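Local coordinates for thrombospondin related anonymous protein (Plasmodium falciparum, PDB 4F1J) that is a sporozoite surface adhesin whose von Willebrand factor A domain, the part crystallised here, binds magnesium and probably engages host receptors during gliding and invasion, at residues T92-S95 with D96-L99; D127-Q130 with D131-E135; L40-E44 with N45-L49; K80-S84 with T85-Y89; L13-S17 with G18-R22. All blocks are in the same frame, centred on the assembly; numbering follows the deposited sequence. Where two conformers were deposited one is given.

Contact 1: T92-S95 with D96-L99; sequences TNLS and DALL. With MG (magnesium ion), chain H.
Asn93 sets its amide against CB of Asp96, with CG, OD1 and ND2 all close to it, and in doing so caps the first turn of helix 94-106. Its OD1 takes the backbone N-H of Asp96 at 3.1 Å, with the donor standing above the plane of the amide carbonyl. The torsion that turns CG opposite the backbone N (chi1 -165°) carries OD1 forward to that N-H; the other end of the amide, ND2, is held by the carbonyl of Asn56. The backbone carbonyl of Asn93 makes a longer, weak bond to Ala97 N, and regular helix bonds follow, with Leu98 N reaching Leu94 O at 2.9 Å.

On another side of the turn, Leu94 CG packs against Leu98 CD1 at 3.8 Å, part of an apolar patch that also meets Leu13 and Phe54 in the central strands. Asp96 sends its own carboxylate away from Asn93, to the backbone N of Ala58.

Ser95 has a different task. Its hydroxyl lies between the backbone N and the carbonyl carbon (chi1 65°), and OG binds a magnesium ion at 2.1 Å. Four waters and Asp131 OD2 complete the six ligands. One of these waters donates to Asn93 OD1 at 2.6 Å, which makes the capping residue a second-shell partner of the metal. A single amide oxygen thus serves both a helix N-H and a metal-bound water. The ion would probably polarise that water and strengthen its bond to OD1, coupling the start of the helix to the metal.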
# COMPACT_ATOMS: atom_id res chain seq x y z
N THR A 92 1.75 -14.84 0.91
CA THR A 92 2.14 -13.43 0.71
C THR A 92 2.61 -13.20 -0.73
O THR A 92 3.81 -13.02 -0.99
CB THR A 92 3.24 -13.02 1.71
OG1 THR A 92 2.86 -13.45 3.04
CG2 THR A 92 3.51 -11.52 1.69
N ASN A 93 1.64 -13.18 -1.64
CA ASN A 93 1.92 -13.05 -3.07
C ASN A 93 1.99 -11.57 -3.43
O ASN A 93 1.14 -11.05 -4.16
CB ASN A 93 0.85 -13.77 -3.87
CG ASN A 93 1.23 -14.01 -5.33
OD1 ASN A 93 2.17 -13.45 -5.87
ND2 ASN A 93 0.43 -14.83 -5.97
N LEU A 94 3.03 -10.90 -2.93
CA LEU A 94 3.27 -9.49 -3.24
C LEU A 94 3.48 -9.29 -4.73
O LEU A 94 3.04 -8.28 -5.30
CB LEU A 94 4.48 -8.95 -2.48
CG LEU A 94 4.83 -7.47 -2.77
CD1 LEU A 94 3.67 -6.59 -2.41
CD2 LEU A 94 6.11 -7.05 -2.03
N SER A 95 4.16 -10.22 -5.38
CA SER A 95 4.48 -10.04 -6.79
C SER A 95 3.20 -9.97 -7.65
O SER A 95 3.14 -9.16 -8.57
CB SER A 95 5.48 -11.10 -7.28
OG SER A 95 4.91 -12.41 -7.22
N ASP A 96 2.17 -10.73 -7.31
CA ASP A 96 0.88 -10.64 -8.00
C ASP A 96 0.19 -9.28 -7.77
O ASP A 96 -0.41 -8.71 -8.69
CB ASP A 96 -0.08 -11.77 -7.59
CG ASP A 96 -1.28 -11.86 -8.50
OD1 ASP A 96 -1.09 -11.87 -9.74
OD2 ASP A 96 -2.43 -11.92 -8.01
N ALA A 97 0.24 -8.79 -6.54
CA ALA A 97 -0.28 -7.46 -6.22
C ALA A 97 0.41 -6.36 -7.05
O ALA A 97 -0.23 -5.44 -7.57
CB ALA A 97 -0.07 -7.19 -4.74
N LEU A 98 1.73 -6.41 -7.10
CA LEU A 98 2.53 -5.44 -7.89
C LEU A 98 2.24 -5.60 -9.40
O LEU A 98 2.18 -4.61 -10.14
CB LEU A 98 4.02 -5.63 -7.60
CG LEU A 98 4.51 -5.27 -6.20
CD1 LEU A 98 5.95 -5.82 -6.01
CD2 LEU A 98 4.44 -3.75 -5.97
N LEU A 99 2.09 -6.84 -9.84
CA LEU A 99 1.69 -7.12 -11.22
C LEU A 99 0.37 -6.41 -11.61
O LEU A 99 0.23 -5.88 -12.71
CB LEU A 99 1.56 -8.62 -11.46
CG LEU A 99 1.03 -9.07 -12.83
CD1 LEU A 99 1.87 -8.52 -13.97
CD2 LEU A 99 0.99 -10.58 -12.84
MG MG H . 4.97 -13.65 -8.97
O HOH W 1 3.28 -14.52 -7.95
O HOH W 2 3.80 -12.37 -9.99
O HOH W 3 4.75 -14.94 -10.60
O HOH W 4 6.06 -14.90 -7.84

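Contact 2: D127-Q130 with D131-E135; sequences DSIQ and DSLKE. With MG (magnesium ion), chain H; EDO (1,2-ethanediol), chain O.
With its OG swung opposite the backbone N (chi1 173°), Ser128 reaches forward to Asp131 N, while Asp131 extends its carboxylate outward by a similar rotation (chi1 -156°). Ser128 is the N-cap of helix 129-141, and its capping bond, 2.9 Å from Asp131 N to Ser128 OG, is close to straight. The same OG also shares a hydrogen bond with O2 of an ethanediol molecule, probably from the crystallisation liquor.

The carbonyl of Ser128 is gripped twice by one residue. Ser132 N donates to Ser128 O at 2.9 Å and Ser132 OG to the same atom at 3.0 Å, arriving from opposite faces of the carbonyl plane. The hydroxyl is thereby turned back against the helix backbone. Further round the turn, Ile129 and Leu133 lie side by side and point the same way, CG2 of Ile129 touching CD1 of Leu133 at 3.7 Å.

Asp131 OD2 binds the magnesium ion at 2.1 Å, opposite in sequence to its partner ligand Ser95 from helix 94-106 only in the sense that each comes from the first turn of its own helix. The capped first turn fixes the backbone from which Asp131 reaches the metal.

Helix 129-141 is the crossover between strands 115-122 and 145-151. Ser132 faces Leu94 and Ser95 of helix 94-106, and Glu135 adds a salt bridge to Arg102 of that helix. Ile129 and Leu133 instead rest on Phe159 of helix 157-163, so the turn is flanked by a helix on each of two faces.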
# COMPACT_ATOMS: atom_id res chain seq x y z
N ASP A 127 6.56 -14.20 -0.85
CA ASP A 127 6.84 -15.60 -1.15
C ASP A 127 7.94 -15.75 -2.18
O ASP A 127 8.70 -16.73 -2.15
CB ASP A 127 5.56 -16.29 -1.56
CG ASP A 127 4.56 -16.39 -0.39
OD1 ASP A 127 4.94 -16.52 0.80
OD2 ASP A 127 3.39 -16.30 -0.68
N SER A 128 8.04 -14.76 -3.07
CA SER A 128 9.14 -14.68 -4.04
C SER A 128 9.76 -13.30 -4.01
O SER A 128 9.27 -12.37 -4.66
CB SER A 128 8.64 -15.03 -5.44
OG SER A 128 9.65 -14.80 -6.42
N ILE A 129 10.86 -13.16 -3.29
CA ILE A 129 11.61 -11.91 -3.31
C ILE A 129 12.11 -11.61 -4.74
O ILE A 129 12.04 -10.45 -5.18
CB ILE A 129 12.71 -11.89 -2.19
CG1 ILE A 129 12.01 -11.78 -0.85
CG2 ILE A 129 13.72 -10.74 -2.38
CD1 ILE A 129 12.85 -12.09 0.30
N GLN A 130 12.52 -12.64 -5.47
CA GLN A 130 12.95 -12.47 -6.86
C GLN A 130 11.87 -11.83 -7.74
O GLN A 130 12.15 -10.81 -8.41
CB GLN A 130 13.38 -13.81 -7.47
CG GLN A 130 14.15 -13.69 -8.78
CD GLN A 130 15.58 -13.21 -8.60
OE1 GLN A 130 16.19 -13.40 -7.54
NE2 GLN A 130 16.13 -12.58 -9.63
N ASP A 131 10.66 -12.39 -7.75
CA ASP A 131 9.61 -11.86 -8.60
C ASP A 131 9.08 -10.53 -8.08
O ASP A 131 8.64 -9.69 -8.86
CB ASP A 131 8.46 -12.84 -8.77
CG ASP A 131 7.70 -12.58 -10.04
OD1 ASP A 131 8.36 -12.29 -11.07
OD2 ASP A 131 6.45 -12.63 -10.02
N SER A 132 9.11 -10.33 -6.77
CA SER A 132 8.65 -9.06 -6.19
C SER A 132 9.61 -7.93 -6.60
O SER A 132 9.19 -6.82 -7.00
CB SER A 132 8.57 -9.16 -4.66
OG SER A 132 7.47 -9.98 -4.27
N LEU A 133 10.91 -8.22 -6.51
CA LEU A 133 11.91 -7.25 -6.97
C LEU A 133 11.90 -7.01 -8.47
O LEU A 133 12.15 -5.88 -8.89
CB LEU A 133 13.31 -7.65 -6.48
CG LEU A 133 13.58 -7.44 -4.99
CD1 LEU A 133 14.93 -8.05 -4.59
CD2 LEU A 133 13.51 -5.97 -4.55
N LYS A 134 11.63 -8.04 -9.27
CA LYS A 134 11.49 -7.90 -10.71
C LYS A 134 10.30 -7.01 -11.10
O LYS A 134 10.45 -6.06 -11.88
CB LYS A 134 11.31 -9.27 -11.32
CG LYS A 134 11.14 -9.30 -12.79
CD LYS A 134 11.47 -10.68 -13.32
CE LYS A 134 10.78 -10.94 -14.62
NZ LYS A 134 11.18 -12.25 -15.17
N GLU A 135 9.13 -7.31 -10.55
CA GLU A 135 7.98 -6.39 -10.68
C GLU A 135 8.30 -4.97 -10.21
O GLU A 135 7.95 -4.01 -10.91
CB GLU A 135 6.73 -6.93 -9.94
CG GLU A 135 6.07 -8.10 -10.63
CD GLU A 135 5.53 -7.77 -12.02
OE1 GLU A 135 5.07 -6.62 -12.27
OE2 GLU A 135 5.56 -8.69 -12.87
MG MG H . 4.97 -13.65 -8.97
C1 EDO O . 13.23 -17.12 -5.39
O1 EDO O . 12.60 -16.09 -4.62
C2 EDO O . 12.23 -18.11 -6.03
O2 EDO O . 10.99 -17.52 -6.49
O HOH W 1 3.28 -14.52 -7.95
O HOH W 2 3.80 -12.37 -9.99
O HOH W 3 4.75 -14.94 -10.60
O HOH W 4 6.06 -14.90 -7.84

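Contact 3: L40-E44 with N45-L49; sequences LNLNE and NAIHL
The chain doubles back through a type I beta turn from Asn43 to Ala46, closed by Ala46 N bonding to Asn43 O at 2.9 Å, and a single bridge joins Leu42 to Ile47. Across that bridge Ile47 N donates to Asn41 O, and Asn43 N returns a bond to Ile47 O at 3.0 Å, lying in the carbonyl plane.

Asn43 also braces the turn with its side chain. Its OD1 accepts from Asn45 N at 2.8 Å in an almost straight bond (174°), in the amide plane and on a lone pair. Beside it, Asn43 CB rests on the methyl of Ala46, which Asn41 ND2 approaches from the incoming loop.

His48 reaches back to the bend. Its NE2 donates to Glu44 O at 2.7 Å; the acceptor lies near the ring plane, although the donor stands above the plane of that carbonyl. This bond fixes the rotation of the imidazole and identifies NE2 as a protonated nitrogen. The carboxylate of Glu44, turned nearly perpendicular to the ring, passes CE1 and is paired at its other oxygen with Lys70.

On the apolar side, Leu42 CD2 fits against Ile47 CG2 at 3.6 Å and against Leu49 CB, and Leu40 CD1 meets Leu49 CD1 at 4.2 Å. The hairpin-like bend leads from helix 22-38 into strand 47-54. Leu40 and Leu49 pack on Leu10, and Leu42 and Leu49 on Ala75, so the apolar side of the bend lies between strand 8-15 and helix 72-80, while Glu44 and Asn45 at its tip are exposed.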
# COMPACT_ATOMS: atom_id res chain seq x y z
N LEU A 40 -5.39 11.19 3.01
CA LEU A 40 -5.39 11.50 1.57
C LEU A 40 -6.50 12.46 1.22
O LEU A 40 -7.66 12.24 1.59
CB LEU A 40 -5.64 10.23 0.77
CG LEU A 40 -4.79 9.00 1.13
CD1 LEU A 40 -5.25 7.81 0.28
CD2 LEU A 40 -3.34 9.29 0.93
N ASN A 41 -6.15 13.47 0.41
CA ASN A 41 -7.18 14.27 -0.24
C ASN A 41 -7.68 13.58 -1.50
O ASN A 41 -7.19 13.84 -2.60
CB ASN A 41 -6.69 15.68 -0.55
CG ASN A 41 -7.77 16.51 -1.18
OD1 ASN A 41 -8.95 16.18 -1.04
ND2 ASN A 41 -7.39 17.55 -1.94
N LEU A 42 -8.64 12.67 -1.33
CA LEU A 42 -9.25 12.00 -2.47
C LEU A 42 -10.13 13.02 -3.20
O LEU A 42 -10.99 13.64 -2.59
CB LEU A 42 -10.06 10.78 -2.06
CG LEU A 42 -9.25 9.65 -1.41
CD1 LEU A 42 -10.13 8.40 -1.26
CD2 LEU A 42 -7.94 9.29 -2.16
N ASN A 43 -9.89 13.19 -4.50
CA ASN A 43 -10.57 14.23 -5.28
C ASN A 43 -10.23 14.05 -6.73
O ASN A 43 -9.09 13.72 -7.07
CB ASN A 43 -10.12 15.64 -4.86
CG ASN A 43 -10.94 16.75 -5.52
OD1 ASN A 43 -10.69 17.18 -6.68
ND2 ASN A 43 -11.91 17.26 -4.76
N GLU A 44 -11.19 14.37 -7.60
CA GLU A 44 -10.90 14.35 -9.05
C GLU A 44 -9.53 14.99 -9.37
O GLU A 44 -8.76 14.44 -10.17
CB GLU A 44 -12.03 15.05 -9.82
CG GLU A 44 -11.88 14.94 -11.33
CD GLU A 44 -12.04 13.52 -11.81
OE1 GLU A 44 -11.06 12.97 -12.37
OE2 GLU A 44 -13.13 12.96 -11.61
N ASN A 45 -9.20 16.13 -8.76
CA ASN A 45 -7.99 16.90 -9.11
C ASN A 45 -6.79 16.67 -8.16
O ASN A 45 -5.77 17.39 -8.18
CB ASN A 45 -8.31 18.40 -9.21
CG ASN A 45 -8.74 18.82 -10.61
OD1 ASN A 45 -8.08 18.45 -11.61
ND2 ASN A 45 -9.84 19.56 -10.71
N ALA A 46 -6.92 15.65 -7.32
CA ALA A 46 -5.89 15.36 -6.35
C ALA A 46 -5.66 13.86 -6.37
O ALA A 46 -5.34 13.28 -7.42
CB ALA A 46 -6.29 15.86 -4.96
N ILE A 47 -5.76 13.21 -5.22
CA ILE A 47 -5.45 11.79 -5.12
C ILE A 47 -6.60 10.93 -5.65
O ILE A 47 -7.78 11.18 -5.37
CB ILE A 47 -5.14 11.36 -3.64
CG1 ILE A 47 -4.11 12.26 -2.98
CG2 ILE A 47 -4.73 9.86 -3.60
CD1 ILE A 47 -2.77 12.16 -3.48
N HIS A 48 -6.25 9.92 -6.44
CA HIS A 48 -7.18 8.87 -6.82
C HIS A 48 -6.61 7.57 -6.24
O HIS A 48 -5.48 7.18 -6.58
CB HIS A 48 -7.28 8.69 -8.34
CG HIS A 48 -7.90 9.84 -9.08
ND1 HIS A 48 -8.39 9.71 -10.36
CD2 HIS A 48 -8.07 11.14 -8.74
CE1 HIS A 48 -8.86 10.88 -10.78
NE2 HIS A 48 -8.67 11.76 -9.82
N LEU A 49 -7.42 6.91 -5.43
CA LEU A 49 -7.07 5.65 -4.78
C LEU A 49 -7.44 4.42 -5.57
O LEU A 49 -8.52 4.33 -6.15
CB LEU A 49 -7.78 5.57 -3.42
CG LEU A 49 -7.48 4.35 -2.55
CD1 LEU A 49 -6.05 4.38 -2.03
CD2 LEU A 49 -8.54 4.35 -1.41

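Contact 4: K80-S84 with T85-Y89; sequences KSLLS and TNLPY
Thr85 ties back to the irregular turn that follows helix 72-80: its OG1 donates to Leu82 O at 2.7 Å, meeting that oxygen from above the carbonyl plane. The same hydroxyl accepts from Leu87 N at 3.1 Å, so it bridges the chain on both sides of itself. A chi1 of 63° sets OG1 between the backbone N and the carbonyl carbon, within reach of both partners. The backbone adds a weak bond from Thr85 N to Leu83 O. Behind these polar links Leu82 CD2 meets Leu87 CD1 at 4.1 Å, and the pair faces helix 22-38, Leu82 on Val30 and Leu87 on Trp25. The indole of Trp25 also bonds to Leu82 O, giving that carbonyl a second donor.

The outer side is much looser. Ser81 and Ser84 are exposed, and Ser81 adds little beyond a 3.6 Å approach of its carbonyl O to Thr85 CG2; its hydroxyl turns back to Ile78 O. Further along, a cis peptide precedes Pro88, which packs on Trp25 and Ile20.

The hydroxyl accepting from the N-H two residues on defines an ST turn, here following the type I turn from Lys80 to Leu83 in the loop that connects helix 72-80 with helix 94-106.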
# COMPACT_ATOMS: atom_id res chain seq x y z
N LYS A 80 -14.08 -0.82 5.37
CA LYS A 80 -14.79 -1.37 6.53
C LYS A 80 -15.45 -2.71 6.20
O LYS A 80 -15.53 -3.61 7.05
CB LYS A 80 -15.81 -0.38 7.08
CG LYS A 80 -16.31 -0.78 8.47
CD LYS A 80 -17.69 -0.22 8.82
CE LYS A 80 -18.35 -1.03 9.97
NZ LYS A 80 -17.52 -1.06 11.24
N SER A 81 -15.88 -2.86 4.95
CA SER A 81 -16.49 -4.10 4.48
C SER A 81 -15.53 -5.29 4.52
O SER A 81 -15.98 -6.43 4.39
CB SER A 81 -17.07 -3.95 3.06
OG SER A 81 -16.10 -4.12 2.05
N LEU A 82 -14.23 -5.04 4.71
CA LEU A 82 -13.25 -6.14 4.79
C LEU A 82 -13.41 -6.93 6.08
O LEU A 82 -12.84 -8.00 6.22
CB LEU A 82 -11.81 -5.59 4.68
CG LEU A 82 -11.44 -5.01 3.32
CD1 LEU A 82 -10.06 -4.33 3.42
CD2 LEU A 82 -11.45 -6.05 2.23
N LEU A 83 -14.14 -6.37 7.04
CA LEU A 83 -14.41 -7.04 8.31
C LEU A 83 -15.35 -8.21 8.10
O LEU A 83 -15.13 -9.28 8.66
CB LEU A 83 -15.04 -6.05 9.30
CG LEU A 83 -14.15 -4.88 9.73
CD1 LEU A 83 -14.99 -3.86 10.52
CD2 LEU A 83 -12.96 -5.33 10.54
N SER A 84 -16.36 -8.02 7.26
CA SER A 84 -17.38 -9.05 6.98
C SER A 84 -16.94 -9.99 5.85
O SER A 84 -17.60 -10.08 4.81
CB SER A 84 -18.71 -8.37 6.61
OG SER A 84 -19.03 -7.37 7.55
N THR A 85 -15.82 -10.66 6.08
CA THR A 85 -15.22 -11.58 5.12
C THR A 85 -14.56 -12.74 5.87
O THR A 85 -14.51 -12.75 7.10
CB THR A 85 -14.07 -10.90 4.35
OG1 THR A 85 -13.06 -10.55 5.29
CG2 THR A 85 -14.55 -9.65 3.61
N ASN A 86 -13.99 -13.67 5.09
CA ASN A 86 -13.19 -14.77 5.60
C ASN A 86 -11.73 -14.40 5.79
O ASN A 86 -10.89 -15.27 5.96
CB ASN A 86 -13.29 -15.99 4.67
CG ASN A 86 -12.71 -15.75 3.28
OD1 ASN A 86 -12.42 -14.61 2.89
ND2 ASN A 86 -12.53 -16.84 2.51
N LEU A 87 -11.43 -13.10 5.79
CA LEU A 87 -10.05 -12.65 5.93
C LEU A 87 -9.67 -12.55 7.39
O LEU A 87 -10.53 -12.34 8.23
CB LEU A 87 -9.89 -11.27 5.29
CG LEU A 87 -10.14 -11.23 3.79
CD1 LEU A 87 -10.08 -9.74 3.33
CD2 LEU A 87 -9.17 -12.13 3.02
N PRO A 88 -8.39 -12.69 7.71
CA PRO A 88 -7.25 -12.96 6.84
C PRO A 88 -6.98 -14.44 6.63
O PRO A 88 -7.43 -15.27 7.42
CB PRO A 88 -6.10 -12.35 7.63
CG PRO A 88 -6.51 -12.59 9.07
CD PRO A 88 -7.98 -12.49 9.11
N TYR A 89 -6.24 -14.76 5.58
CA TYR A 89 -5.82 -16.13 5.30
C TYR A 89 -4.82 -16.14 4.16
O TYR A 89 -4.77 -15.22 3.33
CB TYR A 89 -7.03 -17.01 4.95
CG TYR A 89 -7.60 -16.80 3.56
CD1 TYR A 89 -7.03 -17.41 2.46
CD2 TYR A 89 -8.73 -16.02 3.37
CE1 TYR A 89 -7.55 -17.24 1.18
CE2 TYR A 89 -9.25 -15.82 2.10
CZ TYR A 89 -8.65 -16.45 1.00
OH TYR A 89 -9.18 -16.28 -0.26

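Contact 5: L13-S17 with G18-R22; sequences LMDCS and GSIRR. With MG (magnesium ion), chain C; EDO (1,2-ethanediol), chain J; SO4 (sulfate ion), chain G.
Metal bonds join the two segments most directly: Ser17 OG and Ser19 OG bind one magnesium ion at 2.2 and 2.1 Å. Both hydroxyls sit between backbone N and carbonyl carbon (chi1 59° and 62°), bringing them together on the ion.

Hydrogen bonds position these ligands. Asp15 OD1 accepts from Ser17 N at 2.8 Å, closing an Asx turn, and from Ser17 OG at 2.6 Å on its syn lone pair. Its other oxygen, OD2, takes a metal-bound water and is also held by Thr122 and Asp123 N. Ile20 N donates to Ser17 O at 3.2 Å, forming the short 3-10 turn that brings Ser19 round. Beyond the contact, Arg22 NE and NH2 bond to a sulfate, probably from the crystallisation liquor, and its guanidinium also holds Leu83 O and Leu87 O.

Van der Waals contact is slighter: the Ile20 CD1 methyl lies 3.3 Å from Asp15 O and also touches Cys16 CA, its side chain running past Asp15 in the opposite direction.

The Asp-Cys-Ser-Gly-Ser sequence fits the DxSxS motif of a metal ion-dependent adhesion site. Two neutral hydroxyls and three waters leave Asp123 as the one anionic direct ligand, with Asp15 in the second shell; a water position could probably be taken over by an acidic ligand group, as in related domains.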
# COMPACT_ATOMS: atom_id res chain seq x y z
N LEU A 13 -1.76 -1.60 -1.50
CA LEU A 13 -1.69 -3.05 -1.60
C LEU A 13 -1.64 -3.57 -0.18
O LEU A 13 -0.66 -3.36 0.54
CB LEU A 13 -0.44 -3.53 -2.38
CG LEU A 13 -0.07 -2.82 -3.68
CD1 LEU A 13 1.01 -3.58 -4.44
CD2 LEU A 13 -1.23 -2.51 -4.59
N MET A 14 -2.72 -4.23 0.23
CA MET A 14 -2.91 -4.59 1.65
C MET A 14 -2.78 -6.10 1.83
O MET A 14 -3.62 -6.86 1.38
CB MET A 14 -4.27 -4.08 2.11
CG MET A 14 -4.57 -4.37 3.54
SD MET A 14 -6.16 -3.64 3.98
CE MET A 14 -6.16 -3.85 5.78
N ASP A 15 -1.68 -6.51 2.46
CA ASP A 15 -1.40 -7.89 2.81
C ASP A 15 -2.55 -8.40 3.69
O ASP A 15 -2.91 -7.75 4.67
CB ASP A 15 -0.07 -7.88 3.55
CG ASP A 15 0.40 -9.23 4.09
OD1 ASP A 15 -0.41 -10.12 4.42
OD2 ASP A 15 1.63 -9.31 4.25
N CYS A 16 -3.14 -9.54 3.31
CA CYS A 16 -4.24 -10.14 4.11
C CYS A 16 -3.91 -11.60 4.50
O CYS A 16 -4.81 -12.42 4.74
CB CYS A 16 -5.58 -10.04 3.37
SG CYS A 16 -5.66 -10.91 1.80
N SER A 17 -2.62 -11.86 4.64
CA SER A 17 -2.08 -13.20 4.91
C SER A 17 -2.55 -13.74 6.27
O SER A 17 -2.84 -12.98 7.20
CB SER A 17 -0.56 -13.20 4.88
OG SER A 17 0.03 -12.31 5.82
N GLY A 18 -2.58 -15.07 6.37
CA GLY A 18 -3.06 -15.74 7.60
C GLY A 18 -2.28 -15.40 8.87
O GLY A 18 -2.85 -15.38 9.98
N SER A 19 -1.01 -15.07 8.71
CA SER A 19 -0.13 -14.70 9.83
C SER A 19 -0.65 -13.55 10.68
O SER A 19 -0.31 -13.43 11.86
CB SER A 19 1.22 -14.27 9.27
OG SER A 19 1.03 -13.15 8.45
N ILE A 20 -1.47 -12.72 10.06
CA ILE A 20 -2.03 -11.53 10.71
C ILE A 20 -2.82 -11.84 11.98
O ILE A 20 -2.72 -11.12 12.96
CB ILE A 20 -2.92 -10.74 9.73
CG1 ILE A 20 -2.03 -10.10 8.65
CG2 ILE A 20 -3.77 -9.66 10.48
CD1 ILE A 20 -2.81 -9.36 7.53
N ARG A 21 -3.58 -12.93 11.91
CA ARG A 21 -4.57 -13.32 12.91
C ARG A 21 -5.80 -12.42 12.83
O ARG A 21 -5.71 -11.19 12.70
CB ARG A 21 -4.01 -13.35 14.33
CG ARG A 21 -2.73 -14.16 14.50
CD ARG A 21 -2.96 -15.62 14.23
NE ARG A 21 -1.75 -16.44 14.33
CZ ARG A 21 -1.19 -16.87 15.46
NH1 ARG A 21 -1.69 -16.55 16.66
NH2 ARG A 21 -0.10 -17.63 15.40
N ARG A 22 -6.96 -13.06 12.90
CA ARG A 22 -8.23 -12.36 12.81
C ARG A 22 -8.34 -11.17 13.78
O ARG A 22 -8.82 -10.10 13.38
CB ARG A 22 -9.39 -13.34 13.02
CG ARG A 22 -10.74 -12.73 13.03
CD ARG A 22 -11.17 -12.19 11.69
NE ARG A 22 -12.52 -11.64 11.76
CZ ARG A 22 -13.17 -11.08 10.75
NH1 ARG A 22 -12.61 -10.98 9.55
NH2 ARG A 22 -14.39 -10.61 10.94
MG MG C . 2.02 -12.49 6.73
C1 EDO J . -0.44 -6.13 7.21
O1 EDO J . -0.39 -7.46 6.67
C2 EDO J . -1.89 -5.65 7.28
O2 EDO J . -2.49 -5.54 6.00
S SO4 G . -14.65 -10.76 14.88
O1 SO4 G . -14.09 -9.76 15.78
O2 SO4 G . -15.66 -11.58 15.56
O3 SO4 G . -15.29 -10.04 13.78
O4 SO4 G . -13.62 -11.67 14.44
O HOH W 5 2.75 -11.57 4.94
O HOH W 6 2.32 -14.35 6.12
O HOH W 7 3.75 -12.75 7.76

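In the fold
From the N terminus, contact 5 comes first, turning the chain from strand 8-15 towards helix 22-38. Contact 3 then closes the bend from that helix into strand 47-54, at the far end of the domain, its centre about 26 Å from the centre of contact 5. Contact 4 follows helix 72-80, and its carbonyls Leu83 O and Leu87 O are held by Arg22 of contact 5. Directly after it, contact 1 starts helix 94-106, and contact 2 starts helix 129-141; the two share one magnesium ion. All five lie in series, none nesting or crossing. Leu13 of strand 8-15 packs against Ala97 and Leu98 of helix 94-106, joining contacts 1 and 5 in this Rossmann-like domain.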